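Local coordinates for protein SusD homolog (Bacteroides thetaiotaomicron, PDB 3EHM) that probably binds glycans and is involved in mucin O-glycan utilization by a human gut symbiont, at residues Q370-S375 with S382-Y387; T275-L280 with P286-Y291; V201-S206 with S244-K249; I64-N69 with V450-E455. All blocks are in the same frame, centred on the assembly; numbering follows the deposited sequence.

Contact 1: residues Q370-S375 with S382-Y387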
loop_
_atom_site.group_PDB
_atom_site.type_symbol
_atom_site.label_atom_id
_atom_site.label_comp_id
_atom_site.label_asym_id
_atom_site.label_seq_id
_atom_site.Cartn_x
_atom_site.Cartn_y
_atom_site.Cartn_z
ATOM N N GLN A 370 -5.447 19.296 7.069
ATOM C CA GLN A 370 -6.746 18.851 6.574
ATOM C C GLN A 370 -6.716 17.345 6.311
ATOM O O GLN A 370 -7.730 16.656 6.456
ATOM C CB GLN A 370 -7.146 19.596 5.300
ATOM C CG GLN A 370 -8.523 19.184 4.774
ATOM C CD GLN A 370 -9.633 19.320 5.819
ATOM O OE1 GLN A 370 -10.730 18.786 5.646
ATOM N NE2 GLN A 370 -9.352 20.041 6.902
ATOM N N GLY A 371 -5.550 16.840 5.926
ATOM C CA GLY A 371 -5.410 15.415 5.682
ATOM C C GLY A 371 -5.619 14.648 6.974
ATOM O O GLY A 371 -6.279 13.611 6.989
ATOM N N ILE A 372 -5.060 15.160 8.067
ATOM C CA ILE A 372 -5.212 14.506 9.363
ATOM C C ILE A 372 -6.670 14.590 9.817
ATOM O O ILE A 372 -7.235 13.618 10.321
ATOM C CB ILE A 372 -4.307 15.158 10.433
ATOM C CG1 ILE A 372 -2.840 15.018 10.023
ATOM C CG2 ILE A 372 -4.544 14.497 11.791
ATOM C CD1 ILE A 372 -1.862 15.726 10.951
ATOM N N ASN A 373 -7.277 15.756 9.630
ATOM C CA ASN A 373 -8.671 15.964 10.008
ATOM C C ASN A 373 -9.568 14.970 9.263
ATOM O O ASN A 373 -10.439 14.330 9.855
ATOM C CB ASN A 373 -9.085 17.397 9.660
ATOM C CG ASN A 373 -10.496 17.725 10.102
ATOM O OD1 ASN A 373 -11.204 18.472 9.430
ATOM N ND2 ASN A 373 -10.907 17.182 11.240
ATOM N N ILE A 374 -9.350 14.843 7.957
ATOM C CA ILE A 374 -10.138 13.921 7.143
ATOM C C ILE A 374 -9.926 12.477 7.603
ATOM O O ILE A 374 -10.868 11.676 7.631
ATOM C CB ILE A 374 -9.765 14.048 5.644
ATOM C CG1 ILE A 374 -10.343 15.347 5.078
ATOM C CG2 ILE A 374 -10.288 12.852 4.857
ATOM C CD1 ILE A 374 -11.870 15.392 5.077
ATOM N N SER A 375 -8.696 12.147 7.981
ATOM C CA SER A 375 -8.408 10.793 8.435
ATOM C C SER A 375 -9.180 10.490 9.711
ATOM O O SER A 375 -9.723 9.398 9.864
ATOM C CB SER A 375 -6.909 10.600 8.678
ATOM O OG SER A 375 -6.659 9.307 9.210
ATOM N N SER A 382 -12.388 11.500 17.311
ATOM C CA SER A 382 -12.397 12.936 17.554
ATOM C C SER A 382 -11.129 13.410 18.261
ATOM O O SER A 382 -10.252 12.609 18.582
ATOM C CB SER A 382 -13.623 13.294 18.396
ATOM O OG SER A 382 -13.617 12.566 19.614
ATOM N N GLY A 383 -11.041 14.717 18.491
ATOM C CA GLY A 383 -9.889 15.291 19.168
ATOM C C GLY A 383 -8.748 15.688 18.251
ATOM O O GLY A 383 -7.588 15.721 18.671
ATOM N N VAL A 384 -9.069 16.010 17.002
ATOM C CA VAL A 384 -8.040 16.375 16.037
ATOM C C VAL A 384 -7.236 17.627 16.409
ATOM O O VAL A 384 -6.047 17.707 16.112
ATOM C CB VAL A 384 -8.639 16.542 14.615
ATOM C CG1 VAL A 384 -9.545 17.764 14.554
ATOM C CG2 VAL A 384 -7.517 16.641 13.590
ATOM N N ALA A 385 -7.868 18.595 17.067
ATOM C CA ALA A 385 -7.165 19.822 17.455
ATOM C C ALA A 385 -6.112 19.540 18.525
ATOM O O ALA A 385 -5.004 20.078 18.480
ATOM C CB ALA A 385 -8.160 20.867 17.960
ATOM N N THR A 386 -6.464 18.698 19.489
ATOM C CA THR A 386 -5.542 18.335 20.558
ATOM C C THR A 386 -4.396 17.529 19.956
ATOM O O THR A 386 -3.236 17.688 20.337
ATOM C CB THR A 386 -6.245 17.478 21.638
ATOM O OG1 THR A 386 -7.277 18.252 22.264
ATOM C CG2 THR A 386 -5.243 17.011 22.698
ATOM N N TYR A 387 -4.731 16.662 19.008
ATOM C CA TYR A 387 -3.722 15.837 18.352
ATOM C C TYR A 387 -2.741 16.689 17.546
ATOM O O TYR A 387 -1.537 16.449 17.579
ATOM C CB TYR A 387 -4.397 14.812 17.434
ATOM C CG TYR A 387 -3.436 13.869 16.746
ATOM C CD1 TYR A 387 -2.955 14.139 15.466
ATOM C CD2 TYR A 387 -3.002 12.705 17.380
ATOM C CE1 TYR A 387 -2.065 13.267 14.829
ATOM C CE2 TYR A 387 -2.114 11.832 16.756
ATOM C CZ TYR A 387 -1.652 12.117 15.481
ATOM O OH TYR A 387 -0.799 11.240 14.861
#
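The ring of Tyr387 meets Ile372 obliquely. Methyl CG2 of Ile372 lies 4.0 Å from CD1 of Tyr387 and nearly as close to CE1. The two side chains run roughly at right angles. The Phe376 ring also meets that of Tyr387, planes at about 55°. The other flat group is the amide of Asn373. Its ND2 lies 3.6 Å from CG1 of Val384, a polar nitrogen against a methyl with no hydrogen bond between them.

Val384 packs beside the amide and against the helix backbone. Its CG2 points at the backbone of the facing helix, 3.8 Å from CA of Asn373, and also touches CG2 of Ile372 at 4.1 Å.

The contact joins helix 364-378 to the short helix 384-388 that follows it after a brief turn, and Gly383 is the N-cap residue of the second helix. SusD-like proteins contain tetratricopeptide-type helical repeats, and helix 344-356 covers another side of helix 364-378 here.

Tyr387 has CG anti to its own N (chi1 -178°), which sends the ring across toward Ile372. Its OH is hydrogen-bonded to NE2 of Gln440, on helix 429-445.

Contact 2: residues T275-L280 with P286-Y291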
loop_
_atom_site.group_PDB
_atom_site.type_symbol
_atom_site.label_atom_id
_atom_site.label_comp_id
_atom_site.label_asym_id
_atom_site.label_seq_id
_atom_site.Cartn_x
_atom_site.Cartn_y
_atom_site.Cartn_z
ATOM N N THR A 275 5.978 -0.780 14.721
ATOM C CA THR A 275 6.139 0.560 14.178
ATOM C C THR A 275 4.875 1.410 14.302
ATOM O O THR A 275 4.907 2.501 14.868
ATOM C CB THR A 275 6.559 0.515 12.700
ATOM O OG1 THR A 275 7.770 -0.242 12.575
ATOM C CG2 THR A 275 6.793 1.931 12.175
ATOM N N ILE A 276 3.755 0.917 13.784
ATOM C CA ILE A 276 2.541 1.705 13.865
ATOM C C ILE A 276 2.121 1.907 15.324
ATOM O O ILE A 276 1.605 2.960 15.684
ATOM C CB ILE A 276 1.398 1.072 13.022
ATOM C CG1 ILE A 276 0.253 2.080 12.881
ATOM C CG2 ILE A 276 0.922 -0.233 13.648
ATOM C CD1 ILE A 276 -0.828 1.639 11.907
ATOM N N TRP A 277 2.360 0.911 16.170
ATOM C CA TRP A 277 2.011 1.057 17.578
ATOM C C TRP A 277 2.828 2.190 18.189
ATOM O O TRP A 277 2.300 3.014 18.926
ATOM C CB TRP A 277 2.298 -0.221 18.364
ATOM C CG TRP A 277 2.285 0.029 19.852
ATOM C CD1 TRP A 277 1.188 0.156 20.655
ATOM C CD2 TRP A 277 3.426 0.272 20.688
ATOM N NE1 TRP A 277 1.575 0.467 21.940
ATOM C CE2 TRP A 277 2.942 0.545 21.988
ATOM C CE3 TRP A 277 4.810 0.292 20.463
ATOM C CZ2 TRP A 277 3.794 0.831 23.062
ATOM C CZ3 TRP A 277 5.659 0.578 21.532
ATOM C CH2 TRP A 277 5.145 0.844 22.815
ATOM N N GLY A 278 4.124 2.207 17.886
ATOM C CA GLY A 278 5.005 3.233 18.417
ATOM C C GLY A 278 4.525 4.639 18.135
ATOM O O GLY A 278 4.548 5.503 19.020
ATOM N N TYR A 279 4.100 4.884 16.897
ATOM C CA TYR A 279 3.599 6.202 16.526
ATOM C C TYR A 279 2.256 6.499 17.190
ATOM O O TYR A 279 2.077 7.556 17.787
ATOM C CB TYR A 279 3.465 6.313 15.001
ATOM C CG TYR A 279 4.796 6.464 14.290
ATOM C CD1 TYR A 279 5.498 7.666 14.342
ATOM C CD2 TYR A 279 5.377 5.392 13.614
ATOM C CE1 TYR A 279 6.748 7.801 13.744
ATOM C CE2 TYR A 279 6.631 5.513 13.011
ATOM C CZ TYR A 279 7.313 6.721 13.085
ATOM O OH TYR A 279 8.571 6.844 12.521
ATOM N N LEU A 280 1.316 5.565 17.095
ATOM C CA LEU A 280 -0.007 5.771 17.679
ATOM C C LEU A 280 0.072 6.046 19.173
ATOM O O LEU A 280 -0.611 6.933 19.683
ATOM C CB LEU A 280 -0.900 4.555 17.412
ATOM C CG LEU A 280 -1.198 4.268 15.937
ATOM C CD1 LEU A 280 -2.003 2.979 15.807
ATOM C CD2 LEU A 280 -1.965 5.437 15.337
ATOM N N PRO A 286 -5.878 8.803 18.799
ATOM C CA PRO A 286 -7.144 8.112 19.065
ATOM C C PRO A 286 -7.422 7.004 18.039
ATOM O O PRO A 286 -8.353 6.214 18.197
ATOM C CB PRO A 286 -8.168 9.237 18.992
ATOM C CG PRO A 286 -7.573 10.148 17.955
ATOM C CD PRO A 286 -6.121 10.193 18.370
ATOM N N ARG A 287 -6.617 6.953 16.984
ATOM C CA ARG A 287 -6.795 5.929 15.966
ATOM C C ARG A 287 -6.271 4.581 16.446
ATOM O O ARG A 287 -6.561 3.549 15.847
ATOM C CB ARG A 287 -6.104 6.342 14.658
ATOM C CG ARG A 287 -6.889 7.397 13.885
ATOM C CD ARG A 287 -6.105 7.976 12.711
ATOM N NE ARG A 287 -4.903 8.675 13.152
ATOM C CZ ARG A 287 -4.124 9.397 12.355
ATOM N NH1 ARG A 287 -4.420 9.520 11.064
ATOM N NH2 ARG A 287 -3.055 10.000 12.847
ATOM N N LEU A 288 -5.503 4.588 17.532
ATOM C CA LEU A 288 -4.973 3.344 18.079
ATOM C C LEU A 288 -6.131 2.398 18.394
ATOM O O LEU A 288 -6.126 1.230 17.993
ATOM C CB LEU A 288 -4.172 3.619 19.357
ATOM C CG LEU A 288 -3.644 2.399 20.119
ATOM C CD1 LEU A 288 -2.803 1.519 19.194
ATOM C CD2 LEU A 288 -2.819 2.864 21.302
ATOM N N SER A 289 -7.125 2.920 19.104
ATOM C CA SER A 289 -8.301 2.142 19.491
ATOM C C SER A 289 -9.200 1.808 18.307
ATOM O O SER A 289 -9.916 0.807 18.323
ATOM C CB SER A 289 -9.111 2.909 20.537
ATOM O OG SER A 289 -10.224 2.144 20.959
ATOM N N ALA A 290 -9.167 2.648 17.281
ATOM C CA ALA A 290 -9.987 2.418 16.100
ATOM C C ALA A 290 -9.397 1.314 15.230
ATOM O O ALA A 290 -10.129 0.557 14.597
ATOM C CB ALA A 290 -10.114 3.699 15.291
ATOM N N TYR A 291 -8.071 1.223 15.205
ATOM C CA TYR A 291 -7.394 0.222 14.379
ATOM C C TYR A 291 -7.166 -1.130 15.045
ATOM O O TYR A 291 -7.264 -2.168 14.391
ATOM C CB TYR A 291 -6.014 0.719 13.920
ATOM C CG TYR A 291 -5.975 1.931 13.005
ATOM C CD1 TYR A 291 -7.110 2.370 12.329
ATOM C CD2 TYR A 291 -4.774 2.607 12.782
ATOM C CE1 TYR A 291 -7.048 3.459 11.449
ATOM C CE2 TYR A 291 -4.702 3.690 11.904
ATOM C CZ TYR A 291 -5.840 4.109 11.243
ATOM O OH TYR A 291 -5.771 5.174 10.371
#
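Leu280 and Leu288 meet at a slant, and their side chains carry most of this contact. CD1 of Leu280 lies 3.8 Å from CD1 of Leu288 and equally close to the CA of that residue. Its CB faces CB of Leu288 at 3.9 Å. The tip of Leu280 thus lies against the base of Leu288 as well as its end.

The same CD1 of Leu280 reaches the ring of Tyr291, 4.1 Å from CD2. Ile276, one helical turn earlier, comes to this ring atom from its own CD1 at 4.2 Å, and its side chain stands about perpendicular to Tyr291. Both approaches to the ring are oblique. Ile276 gets there because CG1 is anti to its backbone N (chi1 -167°) and the chain continues extended to CD1.

CB of Arg287 lies over one face of the Tyr291 ring, toward its rim. The guanidinium group turns to other partners, with a salt bridge from NH2 to Asp285. The OH of Tyr291 is hydrogen-bonded to O of Leu443.

No hydrogen bond links the two segments. The axes of the short helical segments 275-280 and 287-291 come within 10.3 Å, with N-to-C directions 144° apart. This is a short, roughly antiparallel helical hairpin with an apolar interface.

Contact 3: residues V201-S206 with S244-K249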
loop_
_atom_site.group_PDB
_atom_site.type_symbol
_atom_site.label_atom_id
_atom_site.label_comp_id
_atom_site.label_asym_id
_atom_site.label_seq_id
_atom_site.Cartn_x
_atom_site.Cartn_y
_atom_site.Cartn_z
ATOM N N VAL A 201 -13.632 8.924 -12.598
ATOM C CA VAL A 201 -12.715 9.933 -13.112
ATOM C C VAL A 201 -11.883 10.487 -11.960
ATOM O O VAL A 201 -10.673 10.662 -12.084
ATOM C CB VAL A 201 -13.480 11.089 -13.799
ATOM C CG1 VAL A 201 -12.541 12.257 -14.057
ATOM C CG2 VAL A 201 -14.083 10.598 -15.117
ATOM N N LYS A 202 -12.532 10.756 -10.833
ATOM C CA LYS A 202 -11.823 11.275 -9.673
ATOM C C LYS A 202 -10.775 10.272 -9.213
ATOM O O LYS A 202 -9.670 10.654 -8.836
ATOM C CB LYS A 202 -12.801 11.568 -8.537
ATOM C CG LYS A 202 -13.755 12.717 -8.842
ATOM C CD LYS A 202 -14.641 13.022 -7.653
ATOM C CE LYS A 202 -15.493 14.250 -7.918
ATOM N NZ LYS A 202 -16.243 14.647 -6.698
ATOM N N LEU A 203 -11.117 8.989 -9.247
ATOM C CA LEU A 203 -10.168 7.964 -8.838
ATOM C C LEU A 203 -8.982 7.968 -9.791
ATOM O O LEU A 203 -7.834 7.868 -9.362
ATOM C CB LEU A 203 -10.829 6.582 -8.826
ATOM C CG LEU A 203 -9.881 5.390 -8.648
ATOM C CD1 LEU A 203 -9.070 5.547 -7.361
ATOM C CD2 LEU A 203 -10.686 4.102 -8.621
ATOM N N ALA A 204 -9.260 8.102 -11.086
ATOM C CA ALA A 204 -8.203 8.130 -12.095
ATOM C C ALA A 204 -7.251 9.308 -11.893
ATOM O O ALA A 204 -6.033 9.157 -11.999
ATOM C CB ALA A 204 -8.815 8.191 -13.503
ATOM N N ASN A 205 -7.808 10.486 -11.619
ATOM C CA ASN A 205 -6.990 11.675 -11.404
ATOM C C ASN A 205 -6.233 11.596 -10.082
ATOM O O ASN A 205 -5.151 12.162 -9.945
ATOM C CB ASN A 205 -7.848 12.944 -11.407
ATOM C CG ASN A 205 -8.325 13.329 -12.789
ATOM O OD1 ASN A 205 -7.599 13.188 -13.776
ATOM N ND2 ASN A 205 -9.548 13.842 -12.864
ATOM N N SER A 206 -6.813 10.908 -9.105
ATOM C CA SER A 206 -6.170 10.765 -7.804
ATOM C C SER A 206 -4.956 9.857 -7.961
ATOM O O SER A 206 -3.907 10.081 -7.350
ATOM C CB SER A 206 -7.152 10.170 -6.792
ATOM O OG SER A 206 -8.292 11.004 -6.651
ATOM N N SER A 244 -16.367 10.053 -1.909
ATOM C CA SER A 244 -15.775 9.690 -3.196
ATOM C C SER A 244 -14.656 8.652 -3.074
ATOM O O SER A 244 -14.057 8.259 -4.075
ATOM C CB SER A 244 -15.225 10.935 -3.897
ATOM O OG SER A 244 -16.267 11.804 -4.304
ATOM N N GLU A 245 -14.378 8.205 -1.853
ATOM C CA GLU A 245 -13.312 7.231 -1.635
ATOM C C GLU A 245 -13.586 5.939 -2.392
ATOM O O GLU A 245 -14.740 5.558 -2.593
ATOM C CB GLU A 245 -13.156 6.925 -0.141
ATOM C CG GLU A 245 -14.264 6.063 0.446
ATOM C CD GLU A 245 -14.141 5.890 1.953
ATOM O OE1 GLU A 245 -13.138 6.353 2.536
ATOM O OE2 GLU A 245 -15.053 5.284 2.554
ATOM N N ALA A 246 -12.517 5.269 -2.808
ATOM C CA ALA A 246 -12.648 4.014 -3.535
ATOM C C ALA A 246 -12.366 2.852 -2.590
ATOM O O ALA A 246 -11.237 2.674 -2.128
ATOM C CB ALA A 246 -11.677 3.981 -4.708
ATOM N N LYS A 247 -13.398 2.071 -2.290
ATOM C CA LYS A 247 -13.237 0.920 -1.414
ATOM C C LYS A 247 -14.138 -0.212 -1.878
ATOM O O LYS A 247 -15.116 0.010 -2.593
ATOM C CB LYS A 247 -13.570 1.283 0.039
ATOM C CG LYS A 247 -15.008 1.713 0.280
ATOM C CD LYS A 247 -15.264 1.931 1.768
ATOM C CE LYS A 247 -16.695 2.383 2.035
ATOM N NZ LYS A 247 -16.965 3.737 1.471
ATOM N N ILE A 248 -13.797 -1.428 -1.478
ATOM C CA ILE A 248 -14.590 -2.586 -1.849
ATOM C C ILE A 248 -14.982 -3.337 -0.581
ATOM O O ILE A 248 -14.174 -3.505 0.332
ATOM C CB ILE A 248 -13.801 -3.512 -2.810
ATOM C CG1 ILE A 248 -14.705 -4.636 -3.318
ATOM C CG2 ILE A 248 -12.571 -4.077 -2.112
ATOM C CD1 ILE A 248 -14.072 -5.485 -4.407
ATOM N N LYS A 249 -16.239 -3.754 -0.511
ATOM C CA LYS A 249 -16.730 -4.489 0.646
ATOM C C LYS A 249 -17.941 -5.302 0.226
ATOM O O LYS A 249 -18.489 -5.091 -0.858
ATOM C CB LYS A 249 -17.118 -3.529 1.774
ATOM C CG LYS A 249 -18.264 -2.588 1.425
ATOM C CD LYS A 249 -18.632 -1.722 2.623
ATOM C CE LYS A 249 -19.779 -0.783 2.293
ATOM N NZ LYS A 249 -20.133 0.089 3.453
HETATM O O HOH W 1 -14.295 14.316 -3.835
#
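Ser244 faces the long side chain of Lys202. Its OG lies 3.7 Å from NZ of Lys202, and this direct approach is not a hydrogen bond. A water lies near both groups, with weak bonds of 3.5 Å to NZ of Lys202 and 3.2 Å to OG of Ser244. The lysine reaches this point because its chain is extended beyond CG. The same OG also has a weak hydrogen bond with ND2 of Asn199.

Glu245 turns away from the helix. Its OE2 receives a 2.7 Å salt bridge from NZ of Lys247, using the anti lone pair, while OE1 pairs with Arg343.

Ala246 makes the apolar part of the contact. Its CB faces both methyls of Leu203, at 4.0 Å from CD1 and the same from CD2, so the small methyl meets the forked end of the leucine. CG of Leu203 is anti to its N (chi1 170°), which carries the fork toward the strand. Phe342 also touches Leu203.

Lys247 and Ile248 complete strand 246-248, which pairs with strand 339-342. The arrangement is a small two-stranded antiparallel sheet whose strand 246-248 touches helix 197-215 at its first residue, Ala246, within the mainly helical SusD-like fold.

Contact 4: residues I64-N69 with V450-E455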
loop_
_atom_site.group_PDB
_atom_site.type_symbol
_atom_site.label_atom_id
_atom_site.label_comp_id
_atom_site.label_asym_id
_atom_site.label_seq_id
_atom_site.Cartn_x
_atom_site.Cartn_y
_atom_site.Cartn_z
ATOM N N ILE A 64 6.985 -2.754 7.110
ATOM C CA ILE A 64 6.814 -1.391 7.612
ATOM C C ILE A 64 6.158 -1.260 8.979
ATOM O O ILE A 64 5.894 -0.153 9.439
ATOM C CB ILE A 64 6.024 -0.530 6.619
ATOM C CG1 ILE A 64 4.616 -1.106 6.447
ATOM C CG2 ILE A 64 6.777 -0.444 5.297
ATOM C CD1 ILE A 64 3.800 -0.421 5.395
ATOM N N GLY A 65 5.863 -2.380 9.620
ATOM C CA GLY A 65 5.297 -2.310 10.954
ATOM C C GLY A 65 3.815 -2.073 11.139
ATOM O O GLY A 65 3.395 -1.691 12.238
ATOM N N TYR A 66 3.023 -2.253 10.087
ATOM C CA TYR A 66 1.573 -2.116 10.222
ATOM C C TYR A 66 1.156 -3.353 11.016
ATOM O O TYR A 66 0.287 -3.296 11.888
ATOM C CB TYR A 66 0.868 -2.189 8.860
ATOM C CG TYR A 66 0.607 -0.879 8.149
ATOM C CD1 TYR A 66 -0.096 -0.866 6.947
ATOM C CD2 TYR A 66 1.045 0.339 8.670
ATOM C CE1 TYR A 66 -0.361 0.318 6.276
ATOM C CE2 TYR A 66 0.784 1.538 8.004
ATOM C CZ TYR A 66 0.079 1.516 6.808
ATOM O OH TYR A 66 -0.193 2.679 6.134
ATOM N N PHE A 67 1.793 -4.475 10.687
ATOM C CA PHE A 67 1.502 -5.753 11.330
ATOM C C PHE A 67 2.763 -6.434 11.827
ATOM O O PHE A 67 3.875 -6.068 11.446
ATOM C CB PHE A 67 0.822 -6.716 10.344
ATOM C CG PHE A 67 -0.296 -6.100 9.563
ATOM C CD1 PHE A 67 -0.159 -5.871 8.198
ATOM C CD2 PHE A 67 -1.473 -5.723 10.192
ATOM C CE1 PHE A 67 -1.184 -5.271 7.467
ATOM C CE2 PHE A 67 -2.503 -5.124 9.472
ATOM C CZ PHE A 67 -2.358 -4.897 8.106
ATOM N N GLY A 68 2.558 -7.440 12.673
ATOM C CA GLY A 68 3.638 -8.238 13.217
ATOM C C GLY A 68 3.177 -9.675 13.045
ATOM O O GLY A 68 1.996 -9.957 13.246
ATOM N N ASN A 69 4.077 -10.579 12.664
ATOM C CA ASN A 69 3.703 -11.976 12.452
ATOM C C ASN A 69 3.920 -12.871 13.673
ATOM O O ASN A 69 4.977 -12.824 14.308
ATOM C CB ASN A 69 4.502 -12.591 11.293
ATOM C CG ASN A 69 4.372 -11.818 9.993
ATOM O OD1 ASN A 69 3.269 -11.462 9.568
ATOM N ND2 ASN A 69 5.506 -11.574 9.339
ATOM N N VAL A 450 0.936 -2.012 0.883
ATOM C CA VAL A 450 1.791 -1.844 -0.289
ATOM C C VAL A 450 2.130 -0.380 -0.550
ATOM O O VAL A 450 3.292 -0.044 -0.787
ATOM C CB VAL A 450 1.150 -2.451 -1.561
ATOM C CG1 VAL A 450 2.058 -2.214 -2.769
ATOM C CG2 VAL A 450 0.937 -3.946 -1.366
ATOM N N GLU A 451 1.124 0.491 -0.502
ATOM C CA GLU A 451 1.355 1.915 -0.742
ATOM C C GLU A 451 2.296 2.492 0.320
ATOM O O GLU A 451 3.189 3.270 0.008
ATOM C CB GLU A 451 0.024 2.673 -0.741
ATOM C CG GLU A 451 0.113 4.161 -1.064
ATOM C CD GLU A 451 0.735 4.454 -2.423
ATOM O OE1 GLU A 451 0.629 3.607 -3.339
ATOM O OE2 GLU A 451 1.313 5.552 -2.578
ATOM N N ALA A 452 2.098 2.100 1.575
ATOM C CA ALA A 452 2.942 2.586 2.660
ATOM C C ALA A 452 4.379 2.100 2.482
ATOM O O ALA A 452 5.332 2.832 2.748
ATOM C CB ALA A 452 2.390 2.116 3.993
ATOM N N TRP A 453 4.524 0.857 2.036
ATOM C CA TRP A 453 5.837 0.269 1.812
ATOM C C TRP A 453 6.530 0.981 0.650
ATOM O O TRP A 453 7.731 1.238 0.693
ATOM C CB TRP A 453 5.688 -1.226 1.522
ATOM C CG TRP A 453 6.970 -1.925 1.232
ATOM C CD1 TRP A 453 8.188 -1.683 1.805
ATOM C CD2 TRP A 453 7.158 -3.024 0.338
ATOM N NE1 TRP A 453 9.122 -2.569 1.324
ATOM C CE2 TRP A 453 8.517 -3.405 0.421
ATOM C CE3 TRP A 453 6.308 -3.731 -0.524
ATOM C CZ2 TRP A 453 9.047 -4.459 -0.325
ATOM C CZ3 TRP A 453 6.838 -4.785 -1.268
ATOM C CH2 TRP A 453 8.196 -5.136 -1.161
ATOM N N THR A 454 5.764 1.304 -0.386
ATOM C CA THR A 454 6.302 2.014 -1.543
ATOM C C THR A 454 6.750 3.418 -1.129
ATOM O O THR A 454 7.842 3.866 -1.491
ATOM C CB THR A 454 5.241 2.138 -2.659
ATOM O OG1 THR A 454 4.896 0.830 -3.129
ATOM C CG2 THR A 454 5.768 2.964 -3.822
ATOM N N GLU A 455 5.910 4.109 -0.365
ATOM C CA GLU A 455 6.246 5.457 0.068
ATOM C C GLU A 455 7.452 5.499 0.992
ATOM O O GLU A 455 8.225 6.456 0.955
ATOM C CB GLU A 455 5.033 6.125 0.721
ATOM C CG GLU A 455 4.010 6.575 -0.304
ATOM C CD GLU A 455 4.568 7.638 -1.241
ATOM O OE1 GLU A 455 4.557 8.829 -0.865
ATOM O OE2 GLU A 455 5.036 7.283 -2.345
#
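Ile64 and Tyr66 pack on Ala452 and Trp453, joining the end of one helix to the side of another in the SusD-like fold. Ile64 directly follows helix 60-63. Gly65 closes that helix with a Schellman motif, and strand 67-69 starts soon after. The facing segment belongs to helix 449-459.

The contacts across the segments are apolar, and Ile64 makes most of them. Its CD1 lies 3.2 Å from CB of Ala452, closer than usual for two carbons, so the packing is tight here. The same methyl is 3.7 Å from N of Trp453. The other branch, CG2, is 3.7 Å from CA of Trp453 and approaches its indole obliquely at CD1. The two side chains cross near a right angle. CG1 of Ile64 sits between its backbone N and carbonyl carbon (chi1 63°), which aims CD1 at Ala452 while CG2 faces Trp453. An alanine at Ile64 would remove both reaching methyls and would probably open a gap beside Ala452 and the indole.

Within segment 64-69, CD1 of Ile64 lies over the centre of one face of the Tyr66 ring. CB of Ala452 touches both this methyl and the phenol end of Tyr66, coming obliquely to the ring.

The polar bonds of these groups go elsewhere. NE1 of Trp453 is hydrogen-bonded to O of Pro486, and Arg457 makes a cation-pi contact with the indole. O of Ile64 is hydrogen-bonded to OH of Tyr442. The OH of Tyr66 is hydrogen-bonded to O of Tyr442 and lies 3.4 Å from CB of Ala452.

How the contacts relate
Contacts 1, 2 and 4 are linked in space through contact 2, which touches each of the other two. Contacts 1 and 2 have centres about 14 Å apart, and OG of Ser375 lies 2.9 Å from NH1 of Arg287, a probable hydrogen bond. Contact 2 meets contact 4 at the same spacing of centres, with N of Ile276 3.1 Å from O of Gly65. Contact 3 touches none of the others; its nearest atoms are about 7 Å from contact 1 and about 8 Å from contact 4. Contact 4 is the most central, about 7 Å from the middle of the chain. Its segments are far apart in sequence, and the other three contacts all fall between them.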